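Local coordinates for protein probable amino acid aminotransferase (Mycobacterium tuberculosis, PDB 6Q1S) that belongs to the class IV aminotransferases, a family of pyridoxal-phosphate fold type IV proteins, and binds 4'-deoxy-4'-aminopyridoxal-5'-phosphate (PMP) beside 2-oxoglutaric acid (AKG), at residues R216-Q221 with V253-L258; R42-E47 with A285-D290; F33-V38 with A90-Y95; V182-R187 with Y212-G217. All coordinates share one frame; numbering follows the deposited sequence.

Contact 1: R216-Q221 with V253-L258; sequences RGTTQQ and VSSMTL. With PMP (4'-deoxy-4'-aminopyridoxal-5'-phosphate), chain G; AKG (2-oxoglutaric acid), chain H.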
# COMPACT_ATOMS: atom_id res chain seq x y z
N ARG B 216 -0.39 -8.76 -14.00
CA ARG B 216 -0.03 -9.67 -15.08
C ARG B 216 1.26 -10.40 -14.72
O ARG B 216 2.30 -9.77 -14.50
CB ARG B 216 0.14 -8.91 -16.39
CG ARG B 216 -1.10 -8.16 -16.84
CD ARG B 216 -1.75 -8.88 -18.01
NE ARG B 216 -0.96 -8.78 -19.23
CZ ARG B 216 -1.17 -7.88 -20.18
NH1 ARG B 216 -0.40 -7.86 -21.26
NH2 ARG B 216 -2.15 -7.00 -20.06
N GLY B 217 1.19 -11.72 -14.66
CA GLY B 217 2.33 -12.51 -14.24
C GLY B 217 3.35 -12.71 -15.34
O GLY B 217 3.04 -13.27 -16.39
N THR B 218 4.59 -12.25 -15.11
CA THR B 218 5.65 -12.49 -16.07
C THR B 218 5.89 -13.99 -16.25
O THR B 218 6.11 -14.46 -17.37
CB THR B 218 6.95 -11.81 -15.61
OG1 THR B 218 7.33 -12.32 -14.33
CG2 THR B 218 6.75 -10.31 -15.52
N THR B 219 5.83 -14.74 -15.16
CA THR B 219 6.02 -16.19 -15.24
C THR B 219 4.86 -16.86 -15.96
O THR B 219 5.05 -17.81 -16.72
CB THR B 219 6.20 -16.78 -13.85
OG1 THR B 219 7.03 -15.92 -13.06
CG2 THR B 219 6.88 -18.14 -13.95
N GLN B 220 3.63 -16.38 -15.71
CA GLN B 220 2.47 -17.00 -16.35
C GLN B 220 2.51 -16.84 -17.86
O GLN B 220 2.24 -17.79 -18.60
CB GLN B 220 1.18 -16.41 -15.78
CG GLN B 220 -0.09 -16.84 -16.50
CD GLN B 220 -0.47 -15.92 -17.64
OE1 GLN B 220 -0.68 -14.73 -17.46
NE2 GLN B 220 -0.55 -16.48 -18.84
N GLN B 221 2.85 -15.64 -18.34
CA GLN B 221 2.88 -15.41 -19.78
C GLN B 221 3.98 -16.23 -20.44
O GLN B 221 3.76 -16.83 -21.50
CB GLN B 221 3.08 -13.92 -20.08
CG GLN B 221 1.95 -13.04 -19.58
CD GLN B 221 2.08 -11.61 -20.06
OE1 GLN B 221 2.63 -11.34 -21.13
NE2 GLN B 221 1.57 -10.67 -19.26
N VAL B 253 1.89 -19.19 -9.12
CA VAL B 253 3.07 -18.95 -9.95
C VAL B 253 3.59 -17.54 -9.72
O VAL B 253 2.81 -16.58 -9.66
CB VAL B 253 2.73 -19.18 -11.44
CG1 VAL B 253 3.98 -19.23 -12.27
CG2 VAL B 253 1.93 -20.47 -11.60
N SER B 254 4.91 -17.42 -9.61
CA SER B 254 5.55 -16.13 -9.39
C SER B 254 7.01 -16.25 -9.83
O SER B 254 7.47 -17.33 -10.22
CB SER B 254 5.44 -15.69 -7.92
OG SER B 254 6.15 -16.56 -7.06
N SER B 255 7.73 -15.13 -9.77
CA SER B 255 9.07 -15.09 -10.34
C SER B 255 10.09 -15.81 -9.47
O SER B 255 10.99 -16.48 -9.99
CB SER B 255 9.50 -13.64 -10.56
OG SER B 255 8.72 -13.03 -11.57
N MET B 256 9.97 -15.71 -8.15
CA MET B 256 10.96 -16.31 -7.25
C MET B 256 10.53 -17.70 -6.78
O MET B 256 11.34 -18.63 -6.78
CB MET B 256 11.21 -15.39 -6.06
CG MET B 256 12.18 -15.96 -5.03
SD MET B 256 12.68 -14.75 -3.79
CE MET B 256 11.19 -14.65 -2.79
N THR B 257 9.27 -17.85 -6.35
CA THR B 257 8.78 -19.15 -5.90
C THR B 257 8.51 -20.10 -7.06
O THR B 257 8.41 -21.31 -6.84
CB THR B 257 7.51 -18.96 -5.07
OG1 THR B 257 7.68 -17.87 -4.16
CG2 THR B 257 7.19 -20.22 -4.27
N LEU B 258 8.42 -19.58 -8.29
CA LEU B 258 8.15 -20.36 -9.49
C LEU B 258 6.76 -20.99 -9.44
O LEU B 258 5.79 -20.37 -9.87
CB LEU B 258 9.23 -21.42 -9.71
CG LEU B 258 10.63 -20.87 -9.97
CD1 LEU B 258 11.53 -21.96 -10.54
CD2 LEU B 258 10.59 -19.66 -10.90
N1 PMP G . 0.35 -11.14 -8.36
C2 PMP G . 0.90 -10.35 -7.41
C2A PMP G . 0.01 -9.46 -6.58
C3 PMP G . 2.36 -10.34 -7.18
O3 PMP G . 2.93 -9.55 -6.23
C4 PMP G . 3.19 -11.23 -8.03
C4A PMP G . 4.69 -11.30 -7.88
N4A PMP G . 5.02 -11.78 -6.53
C5 PMP G . 2.47 -12.06 -9.04
C6 PMP G . 1.09 -11.96 -9.14
C5A PMP G . 3.24 -12.99 -9.94
O4P PMP G . 4.07 -12.23 -10.82
P PMP G . 5.48 -12.82 -11.34
O1P PMP G . 6.36 -13.07 -10.14
O2P PMP G . 5.22 -14.10 -12.09
O3P PMP G . 6.13 -11.81 -12.25
C1 AKG H . 7.67 -14.44 -3.31
O1 AKG H . 7.23 -15.16 -2.38
O2 AKG H . 8.33 -14.92 -4.26
C2 AKG H . 7.39 -13.01 -3.28
O5 AKG H . 6.84 -12.48 -4.23
C3 AKG H . 7.79 -12.19 -2.07
C4 AKG H . 6.64 -12.18 -1.07
C5 AKG H . 7.16 -12.45 0.32
O3 AKG H . 8.40 -12.51 0.49
O4 AKG H . 6.34 -12.61 1.25
O HOH W 1 3.06 -15.87 -12.94

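Contact 2: R42-E47 with A285-D290; sequences RACLVE and AAIVSD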
# COMPACT_ATOMS: atom_id res chain seq x y z
N ARG B 42 22.54 -16.11 -14.30
CA ARG B 42 21.88 -14.98 -14.93
C ARG B 42 20.51 -14.74 -14.31
O ARG B 42 19.85 -15.68 -13.86
CB ARG B 42 21.73 -15.20 -16.45
CG ARG B 42 22.94 -14.79 -17.26
CD ARG B 42 23.11 -15.65 -18.49
NE ARG B 42 22.11 -15.34 -19.52
CZ ARG B 42 21.96 -16.04 -20.64
NH1 ARG B 42 21.03 -15.69 -21.52
NH2 ARG B 42 22.72 -17.10 -20.87
N ALA B 43 20.10 -13.48 -14.28
CA ALA B 43 18.74 -13.15 -13.91
C ALA B 43 17.78 -13.56 -15.02
O ALA B 43 18.09 -13.43 -16.21
CB ALA B 43 18.60 -11.65 -13.62
N CYS B 44 16.61 -14.05 -14.63
CA CYS B 44 15.67 -14.65 -15.57
C CYS B 44 14.65 -13.63 -16.05
O CYS B 44 14.06 -12.91 -15.24
CB CYS B 44 14.97 -15.85 -14.93
SG CYS B 44 16.11 -17.11 -14.32
N LEU B 45 14.43 -13.58 -17.37
CA LEU B 45 13.38 -12.78 -17.99
C LEU B 45 13.51 -11.30 -17.60
O LEU B 45 12.60 -10.70 -17.02
CB LEU B 45 12.00 -13.32 -17.61
CG LEU B 45 11.73 -14.79 -17.95
CD1 LEU B 45 10.38 -15.21 -17.39
CD2 LEU B 45 11.80 -15.03 -19.44
N VAL B 46 14.66 -10.72 -17.94
CA VAL B 46 14.92 -9.33 -17.58
C VAL B 46 13.96 -8.40 -18.33
O VAL B 46 13.35 -7.51 -17.73
CB VAL B 46 16.38 -8.96 -17.86
CG1 VAL B 46 16.63 -7.50 -17.55
CG2 VAL B 46 17.31 -9.85 -17.05
N GLU B 47 13.80 -8.62 -19.64
CA GLU B 47 12.97 -7.73 -20.44
C GLU B 47 11.52 -7.73 -19.98
O GLU B 47 10.89 -6.66 -19.89
CB GLU B 47 13.06 -8.11 -21.92
CG GLU B 47 14.44 -7.90 -22.53
CD GLU B 47 14.98 -6.50 -22.27
OE1 GLU B 47 16.14 -6.38 -21.83
OE2 GLU B 47 14.23 -5.53 -22.49
N ALA B 285 11.33 -24.33 -17.80
CA ALA B 285 11.65 -23.86 -19.14
C ALA B 285 11.12 -22.46 -19.41
O ALA B 285 11.65 -21.77 -20.29
CB ALA B 285 11.10 -24.83 -20.19
N ALA B 286 10.10 -22.02 -18.67
CA ALA B 286 9.54 -20.69 -18.89
C ALA B 286 10.54 -19.60 -18.51
O ALA B 286 10.77 -18.66 -19.28
CB ALA B 286 8.25 -20.53 -18.10
N ILE B 287 11.15 -19.72 -17.33
CA ILE B 287 12.08 -18.70 -16.84
C ILE B 287 13.38 -18.66 -17.63
O ILE B 287 14.15 -17.71 -17.47
CB ILE B 287 12.38 -18.94 -15.35
CG1 ILE B 287 12.98 -20.33 -15.16
CG2 ILE B 287 11.11 -18.78 -14.52
CD1 ILE B 287 13.60 -20.56 -13.81
N VAL B 288 13.63 -19.66 -18.47
CA VAL B 288 14.78 -19.70 -19.35
C VAL B 288 14.36 -19.59 -20.81
O VAL B 288 15.22 -19.62 -21.71
CB VAL B 288 15.62 -20.97 -19.10
CG1 VAL B 288 16.95 -20.97 -19.85
CG2 VAL B 288 15.88 -21.13 -17.61
N SER B 289 13.07 -19.40 -21.08
CA SER B 289 12.61 -19.25 -22.45
C SER B 289 13.21 -18.02 -23.12
O SER B 289 13.31 -17.96 -24.35
CB SER B 289 11.08 -19.18 -22.48
OG SER B 289 10.62 -18.01 -21.82
N ASP B 290 13.60 -17.02 -22.32
CA ASP B 290 14.33 -15.89 -22.88
C ASP B 290 15.70 -16.31 -23.41
O ASP B 290 16.19 -15.72 -24.38
CB ASP B 290 14.49 -14.79 -21.82
CG ASP B 290 15.12 -15.31 -20.54
OD1 ASP B 290 15.22 -16.55 -20.38
OD2 ASP B 290 15.50 -14.49 -19.68

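Contact 3: F33-V38 with A90-Y95; sequences FETLLV and ALRLIY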
# COMPACT_ATOMS: atom_id res chain seq x y z
N PHE B 33 8.11 -1.65 -8.11
CA PHE B 33 9.26 -2.55 -8.01
C PHE B 33 9.01 -3.80 -8.83
O PHE B 33 7.91 -4.05 -9.32
CB PHE B 33 9.56 -2.90 -6.54
CG PHE B 33 8.71 -4.01 -5.99
CD1 PHE B 33 7.41 -3.76 -5.57
CD2 PHE B 33 9.22 -5.29 -5.86
CE1 PHE B 33 6.63 -4.78 -5.05
CE2 PHE B 33 8.44 -6.31 -5.33
CZ PHE B 33 7.15 -6.05 -4.93
N GLU B 34 10.08 -4.59 -8.97
CA GLU B 34 10.05 -5.87 -9.66
C GLU B 34 10.93 -6.84 -8.91
O GLU B 34 11.88 -6.45 -8.23
CB GLU B 34 10.52 -5.74 -11.12
CG GLU B 34 9.48 -5.16 -12.06
CD GLU B 34 8.28 -6.06 -12.23
OE1 GLU B 34 8.45 -7.29 -12.21
OE2 GLU B 34 7.15 -5.53 -12.38
N THR B 35 10.62 -8.13 -9.03
CA THR B 35 11.39 -9.19 -8.39
C THR B 35 11.83 -10.19 -9.44
O THR B 35 11.00 -10.71 -10.19
CB THR B 35 10.59 -9.89 -7.29
OG1 THR B 35 10.33 -8.97 -6.22
CG2 THR B 35 11.36 -11.09 -6.75
N LEU B 36 13.13 -10.46 -9.48
CA LEU B 36 13.71 -11.37 -10.46
C LEU B 36 14.49 -12.46 -9.74
O LEU B 36 15.02 -12.25 -8.65
CB LEU B 36 14.64 -10.63 -11.43
CG LEU B 36 14.05 -9.54 -12.33
CD1 LEU B 36 13.98 -8.21 -11.60
CD2 LEU B 36 14.87 -9.41 -13.60
N LEU B 37 14.55 -13.62 -10.37
CA LEU B 37 15.28 -14.77 -9.84
C LEU B 37 16.58 -14.93 -10.61
O LEU B 37 16.58 -14.96 -11.84
CB LEU B 37 14.44 -16.04 -9.93
CG LEU B 37 15.10 -17.33 -9.44
CD1 LEU B 37 15.18 -17.36 -7.92
CD2 LEU B 37 14.34 -18.54 -9.97
N VAL B 38 17.69 -15.04 -9.88
CA VAL B 38 18.98 -15.35 -10.46
C VAL B 38 19.18 -16.86 -10.38
O VAL B 38 19.23 -17.42 -9.28
CB VAL B 38 20.12 -14.60 -9.75
CG1 VAL B 38 21.47 -15.08 -10.26
CG2 VAL B 38 19.98 -13.10 -9.97
N ALA B 90 17.64 -13.48 -5.01
CA ALA B 90 16.41 -12.69 -5.11
C ALA B 90 16.82 -11.27 -5.51
O ALA B 90 17.24 -10.48 -4.66
CB ALA B 90 15.64 -12.70 -3.79
N LEU B 91 16.70 -10.97 -6.79
CA LEU B 91 17.06 -9.66 -7.33
C LEU B 91 15.81 -8.81 -7.45
O LEU B 91 14.82 -9.23 -8.05
CB LEU B 91 17.75 -9.80 -8.69
CG LEU B 91 18.44 -8.56 -9.26
CD1 LEU B 91 19.74 -8.95 -9.95
CD2 LEU B 91 17.52 -7.86 -10.23
N ARG B 92 15.86 -7.60 -6.88
CA ARG B 92 14.71 -6.71 -6.87
C ARG B 92 15.11 -5.33 -7.37
O ARG B 92 16.20 -4.84 -7.06
CB ARG B 92 14.11 -6.58 -5.45
CG ARG B 92 13.13 -7.69 -5.10
CD ARG B 92 12.76 -7.67 -3.62
NE ARG B 92 13.91 -7.80 -2.73
CZ ARG B 92 13.84 -7.69 -1.41
NH1 ARG B 92 12.67 -7.47 -0.83
NH2 ARG B 92 14.93 -7.81 -0.67
N LEU B 93 14.24 -4.73 -8.17
CA LEU B 93 14.41 -3.37 -8.69
C LEU B 93 13.48 -2.43 -7.93
O LEU B 93 12.26 -2.57 -8.03
CB LEU B 93 14.12 -3.31 -10.18
CG LEU B 93 14.45 -4.56 -10.98
CD1 LEU B 93 13.91 -4.46 -12.40
CD2 LEU B 93 15.95 -4.76 -11.00
N ILE B 94 14.05 -1.48 -7.20
CA ILE B 94 13.26 -0.54 -6.41
C ILE B 94 13.26 0.80 -7.14
O ILE B 94 14.32 1.38 -7.40
CB ILE B 94 13.81 -0.39 -4.98
CG1 ILE B 94 14.01 -1.76 -4.35
CG2 ILE B 94 12.87 0.47 -4.15
CD1 ILE B 94 12.72 -2.53 -4.13
N TYR B 95 12.07 1.30 -7.46
CA TYR B 95 11.90 2.53 -8.23
C TYR B 95 10.84 3.38 -7.51
O TYR B 95 9.64 3.12 -7.63
CB TYR B 95 11.50 2.23 -9.67
CG TYR B 95 11.49 3.43 -10.59
CD1 TYR B 95 12.47 4.41 -10.49
CD2 TYR B 95 10.52 3.57 -11.58
CE1 TYR B 95 12.47 5.51 -11.34
CE2 TYR B 95 10.52 4.65 -12.43
CZ TYR B 95 11.49 5.62 -12.31
OH TYR B 95 11.48 6.71 -13.16

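Contact 4: V182-R187 with Y212-G217; sequences VLEGPR and YPILRG. With PMP (4'-deoxy-4'-aminopyridoxal-5'-phosphate), chain G; AKG (2-oxoglutaric acid), chain H.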
# COMPACT_ATOMS: atom_id res chain seq x y z
N VAL B 182 -12.31 -16.02 -9.48
CA VAL B 182 -10.94 -16.11 -8.99
C VAL B 182 -10.12 -14.95 -9.53
O VAL B 182 -10.16 -14.65 -10.73
CB VAL B 182 -10.32 -17.46 -9.36
CG1 VAL B 182 -8.86 -17.52 -8.92
CG2 VAL B 182 -11.11 -18.59 -8.72
N LEU B 183 -9.36 -14.30 -8.65
CA LEU B 183 -8.53 -13.17 -9.04
C LEU B 183 -7.06 -13.58 -9.15
O LEU B 183 -6.58 -13.90 -10.24
CB LEU B 183 -8.69 -12.03 -8.03
CG LEU B 183 -10.07 -11.36 -7.99
CD1 LEU B 183 -10.13 -10.33 -6.87
CD2 LEU B 183 -10.38 -10.72 -9.32
N GLU B 184 -6.35 -13.58 -8.02
CA GLU B 184 -4.93 -13.91 -8.00
C GLU B 184 -4.54 -14.21 -6.56
O GLU B 184 -5.38 -14.23 -5.66
CB GLU B 184 -4.09 -12.78 -8.59
CG GLU B 184 -4.13 -11.50 -7.77
CD GLU B 184 -3.27 -10.39 -8.35
OE1 GLU B 184 -3.38 -9.24 -7.88
OE2 GLU B 184 -2.49 -10.67 -9.29
N GLY B 185 -3.25 -14.44 -6.35
CA GLY B 185 -2.72 -14.53 -5.01
C GLY B 185 -2.12 -13.21 -4.57
O GLY B 185 -1.84 -12.33 -5.38
N PRO B 186 -1.90 -13.05 -3.26
CA PRO B 186 -1.24 -11.83 -2.77
C PRO B 186 0.19 -11.68 -3.25
O PRO B 186 0.76 -10.59 -3.13
CB PRO B 186 -1.32 -11.97 -1.25
CG PRO B 186 -1.47 -13.44 -1.01
CD PRO B 186 -2.29 -13.95 -2.16
N ARG B 187 0.80 -12.76 -3.78
CA ARG B 187 2.16 -12.67 -4.28
C ARG B 187 2.39 -13.64 -5.45
O ARG B 187 3.55 -13.98 -5.73
CB ARG B 187 3.17 -12.96 -3.16
CG ARG B 187 3.02 -14.33 -2.52
CD ARG B 187 4.03 -14.53 -1.41
NE ARG B 187 3.79 -15.75 -0.65
CZ ARG B 187 4.27 -15.97 0.57
NH1 ARG B 187 5.03 -15.06 1.17
NH2 ARG B 187 3.99 -17.11 1.20
N TYR B 212 -9.20 -8.25 -15.26
CA TYR B 212 -9.49 -8.29 -13.84
C TYR B 212 -8.54 -7.37 -13.07
O TYR B 212 -7.44 -7.07 -13.54
CB TYR B 212 -9.34 -9.72 -13.31
CG TYR B 212 -10.51 -10.64 -13.59
CD1 TYR B 212 -11.53 -10.27 -14.46
CD2 TYR B 212 -10.60 -11.87 -12.96
CE1 TYR B 212 -12.60 -11.12 -14.71
CE2 TYR B 212 -11.66 -12.72 -13.20
CZ TYR B 212 -12.66 -12.34 -14.07
OH TYR B 212 -13.71 -13.19 -14.30
N PRO B 213 -8.95 -6.90 -11.89
CA PRO B 213 -8.06 -6.05 -11.08
C PRO B 213 -6.90 -6.82 -10.48
O PRO B 213 -6.79 -6.93 -9.26
CB PRO B 213 -9.00 -5.51 -9.99
CG PRO B 213 -10.07 -6.55 -9.87
CD PRO B 213 -10.28 -7.06 -11.27
N ILE B 214 -6.01 -7.36 -11.33
CA ILE B 214 -4.91 -8.20 -10.88
C ILE B 214 -3.64 -7.81 -11.62
O ILE B 214 -3.67 -7.06 -12.60
CB ILE B 214 -5.20 -9.71 -11.09
CG1 ILE B 214 -5.36 -10.02 -12.58
CG2 ILE B 214 -6.45 -10.13 -10.33
CD1 ILE B 214 -5.51 -11.50 -12.87
N LEU B 215 -2.52 -8.33 -11.14
CA LEU B 215 -1.25 -8.14 -11.82
C LEU B 215 -1.08 -9.17 -12.94
O LEU B 215 -1.55 -10.30 -12.84
CB LEU B 215 -0.08 -8.26 -10.84
CG LEU B 215 0.28 -7.14 -9.85
CD1 LEU B 215 0.80 -5.92 -10.59
CD2 LEU B 215 -0.87 -6.76 -8.92
N ARG B 216 -0.39 -8.76 -14.00
CA ARG B 216 -0.03 -9.67 -15.08
C ARG B 216 1.26 -10.40 -14.72
O ARG B 216 2.30 -9.77 -14.50
CB ARG B 216 0.14 -8.91 -16.39
CG ARG B 216 -1.10 -8.16 -16.84
CD ARG B 216 -1.75 -8.88 -18.01
NE ARG B 216 -0.96 -8.78 -19.23
CZ ARG B 216 -1.17 -7.88 -20.18
NH1 ARG B 216 -0.40 -7.86 -21.26
NH2 ARG B 216 -2.15 -7.00 -20.06
N GLY B 217 1.19 -11.72 -14.66
CA GLY B 217 2.33 -12.51 -14.24
C GLY B 217 3.35 -12.71 -15.34
O GLY B 217 3.04 -13.27 -16.39
N1 PMP G . 0.35 -11.14 -8.36
C2 PMP G . 0.90 -10.35 -7.41
C2A PMP G . 0.01 -9.46 -6.58
C3 PMP G . 2.36 -10.34 -7.18
O3 PMP G . 2.93 -9.55 -6.23
C4 PMP G . 3.19 -11.23 -8.03
C4A PMP G . 4.69 -11.30 -7.88
N4A PMP G . 5.02 -11.78 -6.53
C5 PMP G . 2.47 -12.06 -9.04
C6 PMP G . 1.09 -11.96 -9.14
C5A PMP G . 3.24 -12.99 -9.94
O4P PMP G . 4.07 -12.23 -10.82
P PMP G . 5.48 -12.82 -11.34
O1P PMP G . 6.36 -13.07 -10.14
O2P PMP G . 5.22 -14.10 -12.09
O3P PMP G . 6.13 -11.81 -12.25
C1 AKG H . 7.67 -14.44 -3.31
O1 AKG H . 7.23 -15.16 -2.38
O2 AKG H . 8.33 -14.92 -4.26
C2 AKG H . 7.39 -13.01 -3.28
O5 AKG H . 6.84 -12.48 -4.23
C3 AKG H . 7.79 -12.19 -2.07
C4 AKG H . 6.64 -12.18 -1.07
C5 AKG H . 7.16 -12.45 0.32
O3 AKG H . 8.40 -12.51 0.49
O4 AKG H . 6.34 -12.61 1.25

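Contact 1: R216-Q221 with V253-L258
Thr219 and Ser255 meet round the phosphate of PMP, and no flat side chain stacks between the two segments. The flat pyridine ring of PMP carries the linking carbon C5A, and Val253 O lies 3.6 Å from PMP C5A. Ser254 CB is also close to that carbon. Thr219 OG1 donates to PMP O2P at 2.7 Å, and Thr219 N donates to the same oxygen at an angle of 160°. The Thr219 hydroxyl is anti to the carbonyl carbon (chi1 -40°), which turns OG1 back beside its own N. Thr218 N donates to PMP O3P at 3.3 Å. Gly217 is the N-cap of helix 218-229, so the phosphate sits at a helix N-terminus, whose dipole probably favours the anion. This phosphate-binding site is part of the cofactor pocket of fold type IV pyridoxal-phosphate proteins. Ser255 adds to it, with OG donating to PMP O1P at 2.8 Å. His49 also bonds Ser255 OG. Apart from the polar atoms, Thr219 CG2 packs 3.5 Å from Val253 CG1, the two side chains crossing obliquely. A water donates to PMP O2P at 2.9 Å and bonds weakly to Gln220 N and Val253 O. Past Ser255, Thr257 OG1 donates to AKG O2 at 3.0 Å, and Met256 CE lies against the same carboxylate oxygen.

Contact 2: R42-E47 with A285-D290
Ala286 O touches Leu45 CD2 at 3.8 Å and accepts two hydrogen bonds, from Ser289 N and Ser289 OG. The bond from Ser289 OG to Ala286 O is 2.6 Å long and lies on a lone pair in the carbonyl plane. Residues 286-289 form a type I beta turn that leads on from helix 275-286. The turn packs against the start of helix 46-59, where Leu45 is the N-cap residue. Leu45 N donates to Asp290 OD2 at 2.7 Å, and the N-H approaches from above the carboxylate, 45° out of its plane. Asp290 thus lies close to the helix N-terminus, which may favour its negative charge. Leu45 crosses this side chain, its CD2 reaching Asp290 CG at 3.5 Å. The other branch, Leu45 CD1, rests on Ile287 CA at 3.9 Å. Ala222 of helix 218-229 touches both Leu45 and Ala286, so a third helix backs the junction. The contact joins the C-terminal tail to the link between strand 42-43 and the helix that follows it. Beside Leu45, the Cys44 side chain meets the tail backbone, with CB 3.3 Å from Ile287 O and SG 3.8 Å from the same oxygen.

Contact 3: F33-V38 with A90-Y95
Leu36 and Leu91 start their side chains differently: Leu36 CG is anti to the carbonyl carbon (chi1 -63°), whereas Leu91 CG is anti to the backbone N (chi1 -168°). Leu36 CD1 and Leu91 CD2 come within 3.8 Å of each other. The two strands are antiparallel neighbours in the five-stranded antiparallel sheet of the chain. Glu34 with Leu93 and Leu36 with Leu91 are hydrogen-bonded pairs; Phe33 with Ile94, Thr35 with Arg92 and Leu37 with Ala90 are non-hydrogen-bonded. In the Glu34 pair, Leu93 N donates to Glu34 O at 2.9 Å, and Glu34 N returns a bond to Leu93 O. In the Leu36 pair, Leu91 N donates to Leu36 O at 2.8 Å, and Leu36 N bonds back to Leu91 O. Leu36, Leu91 and Leu93 form an apolar patch on one face, which helices 46-59 and 67-84 cover. Val38 CG2 packs on Leu91 CD1. Leu93 crosses Leu36 at about a right angle, its CG 3.7 Å from Leu36 CD1. Glu34 points to that same face, where its carboxylate forms a salt bridge with Arg52. The other face carries Phe33, Thr35, Arg92 and Ile94. Phe33 CB lies 4.0 Å from Ile94 CD1. Arg92 NH1 makes a salt bridge to Glu100 of the second subunit, so this face reaches the dimer interface. Thr35 and Arg92 run alongside each other, with Thr35 OG1 3.3 Å from Arg92 CG.

Contact 4: V182-R187 with Y212-G217
Glu184 and Ile214 run alongside each other in opposite senses, with Glu184 OE2 3.4 Å from Ile214 CB. Glu184 CG sits between its backbone N and carbonyl carbon (chi1 65°). Beyond CG the chain is extended, and the carboxylate reaches the next residue of the other loop. There Leu215 N donates to Glu184 OE2 at 3.0 Å, approaching from above the carboxylate plane, 35° out of it. A weak second bond runs from the same N to OE1. The stronger bond helps hold the carboxylate beside PMP, where Glu184 OE2 is also 3.0 Å from PMP N1. The Leu183 and Tyr212 side chains cross at about a right angle, with Leu183 CD2 3.8 Å from Tyr212 CD2. Leu183 CB packs obliquely on Ile214 CG2 at 3.7 Å. Val182 O lies at the edge of the Tyr212 ring, in its plane. Pro213 is the centre of an inverse gamma turn, which brings Ile214 N back to Tyr212 O. Further along, Arg187 O accepts from PMP N4A at 2.8 Å, and Arg187 NH1 donates to AKG O4. Leu215 CD2 lies 3.7 Å from the PMP methyl carbon C2A. A glutamate carboxylate facing the pyridine nitrogen is typical of the cofactor site of fold type IV pyridoxal-phosphate proteins.

Overall arrangement
Contacts 1 and 4 both contribute residues to the PMP and AKG pockets. They share Arg216 and Gly217, which lead into helix 218-229, and their centres are 11 Å apart. Contact 3 closes first along the chain, before contacts 4 and 1. It lies in the five-stranded antiparallel sheet, whereas strand 249-254 of contact 1 belongs to the larger mixed sheet. Ser255 and Met256 of contact 1 pack on residues of contact 3, so the chain after strand 249-254 packs on the five-stranded sheet. Contact 2 has the widest span and brings the C-terminal tail to the link between strand 42-43 and helix 46-59. Ile287 touches Leu258 of contact 1. Contacts 2 and 4 are farthest apart, with centres about 21 Å apart.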